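Local coordinates for nitroalkane oxidase (Podospora anserina, PDB 3MKH), which uses FAD and molecular oxygen to oxidise nitroalkanes to aldehydes or ketones, releasing nitrite and hydrogen peroxide after a substrate carbanion is formed by proton removal, at residues Q113-F117 with K253-C257. Numbering follows the deposited sequence.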
ATOM      1  N   GLN A 113     -28.528  10.354  41.347  1.00 33.14           N
ATOM      2  CA  GLN A 113     -29.761  10.884  40.768  1.00 36.34           C
ATOM      3  C   GLN A 113     -30.090  10.284  39.403  1.00 34.96           C
ATOM      4  O   GLN A 113     -31.173  10.513  38.861  1.00 36.46           O
ATOM      5  CB  GLN A 113     -29.690  12.411  40.647  1.00 33.01           C
ATOM      6  CG  GLN A 113     -28.639  12.942  39.666  1.00 35.80           C
ATOM      7  CD  GLN A 113     -27.237  13.001  40.255  1.00 36.61           C
ATOM      8  OE1 GLN A 113     -26.827  12.120  41.015  1.00 36.23           O
ATOM      9  NE2 GLN A 113     -26.488  14.043  39.895  1.00 34.94           N
ATOM     10  N   HIS A 114     -29.156   9.519  38.853  1.00 32.36           N
ATOM     11  CA  HIS A 114     -29.297   9.022  37.488  1.00 32.94           C
ATOM     12  C   HIS A 114     -29.850   7.605  37.395  1.00 36.20           C
ATOM     13  O   HIS A 114     -30.069   7.094  36.301  1.00 32.74           O
ATOM     14  CB  HIS A 114     -27.961   9.129  36.761  1.00 26.49           C
ATOM     15  CG  HIS A 114     -27.476  10.538  36.630  1.00 27.94           C
ATOM     16  ND1 HIS A 114     -28.241  11.535  36.062  1.00 31.45           N
ATOM     17  CD2 HIS A 114     -26.310  11.121  36.996  1.00 30.35           C
ATOM     18  CE1 HIS A 114     -27.566  12.669  36.080  1.00 26.76           C
ATOM     19  NE2 HIS A 114     -26.392  12.445  36.645  1.00 29.71           N
ATOM     20  N   ALA A 115     -30.090   6.976  38.541  1.00 32.21           N
ATOM     21  CA  ALA A 115     -30.517   5.581  38.543  1.00 32.15           C
ATOM     22  C   ALA A 115     -31.879   5.454  37.883  1.00 36.54           C
ATOM     23  O   ALA A 115     -32.148   4.467  37.189  1.00 33.61           O
ATOM     24  CB  ALA A 115     -30.550   5.023  39.965  1.00 39.12           C
ATOM     25  N   GLU A 116     -32.740   6.449  38.092  1.00 28.84           N
ATOM     26  CA  GLU A 116     -34.074   6.411  37.500  1.00 33.86           C
ATOM     27  C   GLU A 116     -34.032   6.384  35.967  1.00 33.21           C
ATOM     28  O   GLU A 116     -34.962   5.879  35.330  1.00 32.63           O
ATOM     29  CB  GLU A 116     -34.937   7.586  37.972  1.00 37.32           C
ATOM     30  CG  GLU A 116     -34.345   8.963  37.698  1.00 39.74           C
ATOM     31  CD  GLU A 116     -35.354  10.089  37.921  1.00 45.66           C
ATOM     32  OE1 GLU A 116     -36.462  10.014  37.354  1.00 53.88           O
ATOM     33  OE2 GLU A 116     -35.037  11.048  38.656  1.00 52.41           O
ATOM     34  N   PHE A 117     -32.973   6.940  35.381  1.00 30.50           N
ATOM     35  CA  PHE A 117     -32.894   7.027  33.920  1.00 33.38           C
ATOM     36  C   PHE A 117     -32.546   5.681  33.311  1.00 30.55           C
ATOM     37  O   PHE A 117     -32.940   5.382  32.184  1.00 27.68           O
ATOM     38  CB  PHE A 117     -31.855   8.056  33.473  1.00 29.21           C
ATOM     39  CG  PHE A 117     -32.217   9.469  33.804  1.00 30.88           C
ATOM     40  CD1 PHE A 117     -31.797  10.043  34.995  1.00 31.69           C
ATOM     41  CD2 PHE A 117     -32.975  10.229  32.921  1.00 32.08           C
ATOM     42  CE1 PHE A 117     -32.126  11.356  35.312  1.00 31.46           C
ATOM     43  CE2 PHE A 117     -33.303  11.546  33.226  1.00 33.48           C
ATOM     44  CZ  PHE A 117     -32.873  12.108  34.433  1.00 34.34           C
ATOM     45  N   LYS A 253     -31.344  17.624  37.521  1.00 28.70           N
ATOM     46  CA  LYS A 253     -30.976  16.215  37.674  1.00 31.45           C
ATOM     47  C   LYS A 253     -30.532  15.604  36.339  1.00 31.70           C
ATOM     48  O   LYS A 253     -29.779  14.631  36.324  1.00 27.23           O
ATOM     49  CB  LYS A 253     -32.115  15.388  38.280  1.00 29.32           C
ATOM     50  CG  LYS A 253     -33.360  15.282  37.428  1.00 30.08           C
ATOM     51  CD  LYS A 253     -34.393  14.385  38.089  1.00 34.80           C
ATOM     52  CE  LYS A 253     -35.646  14.273  37.250  1.00 35.90           C
ATOM     53  NZ  LYS A 253     -36.696  13.461  37.901  1.00 39.86           N
ATOM     54  N   ASN A 254     -30.996  16.179  35.225  1.00 29.41           N
ATOM     55  CA  ASN A 254     -30.672  15.647  33.893  1.00 27.20           C
ATOM     56  C   ASN A 254     -29.217  15.863  33.486  1.00 28.78           C
ATOM     57  O   ASN A 254     -28.731  15.242  32.532  1.00 25.27           O
ATOM     58  CB  ASN A 254     -31.584  16.243  32.808  1.00 27.00           C
ATOM     59  CG  ASN A 254     -32.912  15.513  32.675  1.00 26.19           C
ATOM     60  OD1 ASN A 254     -33.330  15.147  31.567  1.00 31.53           O
ATOM     61  ND2 ASN A 254     -33.596  15.327  33.782  1.00 24.36           N
ATOM     62  N   VAL A 255     -28.524  16.773  34.168  1.00 25.06           N
ATOM     63  CA  VAL A 255     -27.124  17.016  33.842  1.00 24.32           C
ATOM     64  C   VAL A 255     -26.268  15.826  34.281  1.00 29.01           C
ATOM     65  O   VAL A 255     -26.256  15.462  35.461  1.00 24.59           O
ATOM     66  CB  VAL A 255     -26.587  18.296  34.491  1.00 29.64           C
ATOM     67  CG1 VAL A 255     -25.102  18.437  34.205  1.00 26.77           C
ATOM     68  CG2 VAL A 255     -27.358  19.520  33.993  1.00 27.38           C
ATOM     69  N   LEU A 256     -25.576  15.207  33.323  1.00 28.00           N
ATOM     70  CA  LEU A 256     -24.708  14.069  33.614  1.00 28.14           C
ATOM     71  C   LEU A 256     -23.281  14.528  33.841  1.00 28.04           C
ATOM     72  O   LEU A 256     -22.642  14.129  34.814  1.00 29.65           O
ATOM     73  CB  LEU A 256     -24.748  13.030  32.482  1.00 24.88           C
ATOM     74  CG  LEU A 256     -23.803  11.828  32.651  1.00 27.36           C
ATOM     75  CD1 LEU A 256     -24.266  10.918  33.785  1.00 26.21           C
ATOM     76  CD2 LEU A 256     -23.682  11.006  31.334  1.00 24.07           C
ATOM     77  N   CYS A 257     -22.772  15.352  32.932  1.00 25.19           N
ATOM     78  CA  CYS A 257     -21.464  15.971  33.108  1.00 27.50           C
ATOM     79  C   CYS A 257     -21.604  17.468  33.041  1.00 28.53           C
ATOM     80  O   CYS A 257     -21.991  18.008  32.004  1.00 26.58           O
ATOM     81  CB  CYS A 257     -20.475  15.521  32.032  1.00 26.56           C
ATOM     82  SG  CYS A 257     -20.344  13.726  31.912  1.00 28.00           S
TER
HETATM   83  O   HOH W   1     -27.289  16.277  37.751  1.00 35.75           O
HETATM   84  O   HOH W   2     -23.296  12.718  37.120  1.00 32.58           O
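In the acyl-CoA dehydrogenase fold, a helical N-terminal domain packs against a central β domain, and this contact joins the two: the 3-10 turn at 113-114 and the weakly bonded helix that follows it meet the 3-10 turn at 253-254 and the short strand 255-257, whose chain turns a corner at L256. The K253 side chain runs past the F117 ring to E116, where NZ forms a salt bridge with OE2 at 3.0 Å and a weak hydrogen bond to OE1 at 3.5 Å. Deeper in, the imidazole of H114 enters the bend of the 253-257 backbone, bringing its CE1 to 3.0 Å from K253 O and 3.1 Å from V255 O. One face of the same ring receives a CH-π contact from L256 CD1, 4.0 Å from the centroid. The F117 ring, which also touches L210 and T212 of strand 206-212, meets the side chain of K253, with CZ 4.4 Å from CG. A classic β bulge sets L256 and C257 together opposite I208, while the L256 side chain also packs on P105 and I106 of helix 90-109, so that the corner is held between both domains. Two waters complete the seam: water 1 bridges Q113 NE2 (3.2 Å) and V255 O (2.6 Å), and water 2 links H114 NE2 (3.1 Å) with L256 O (2.8 Å).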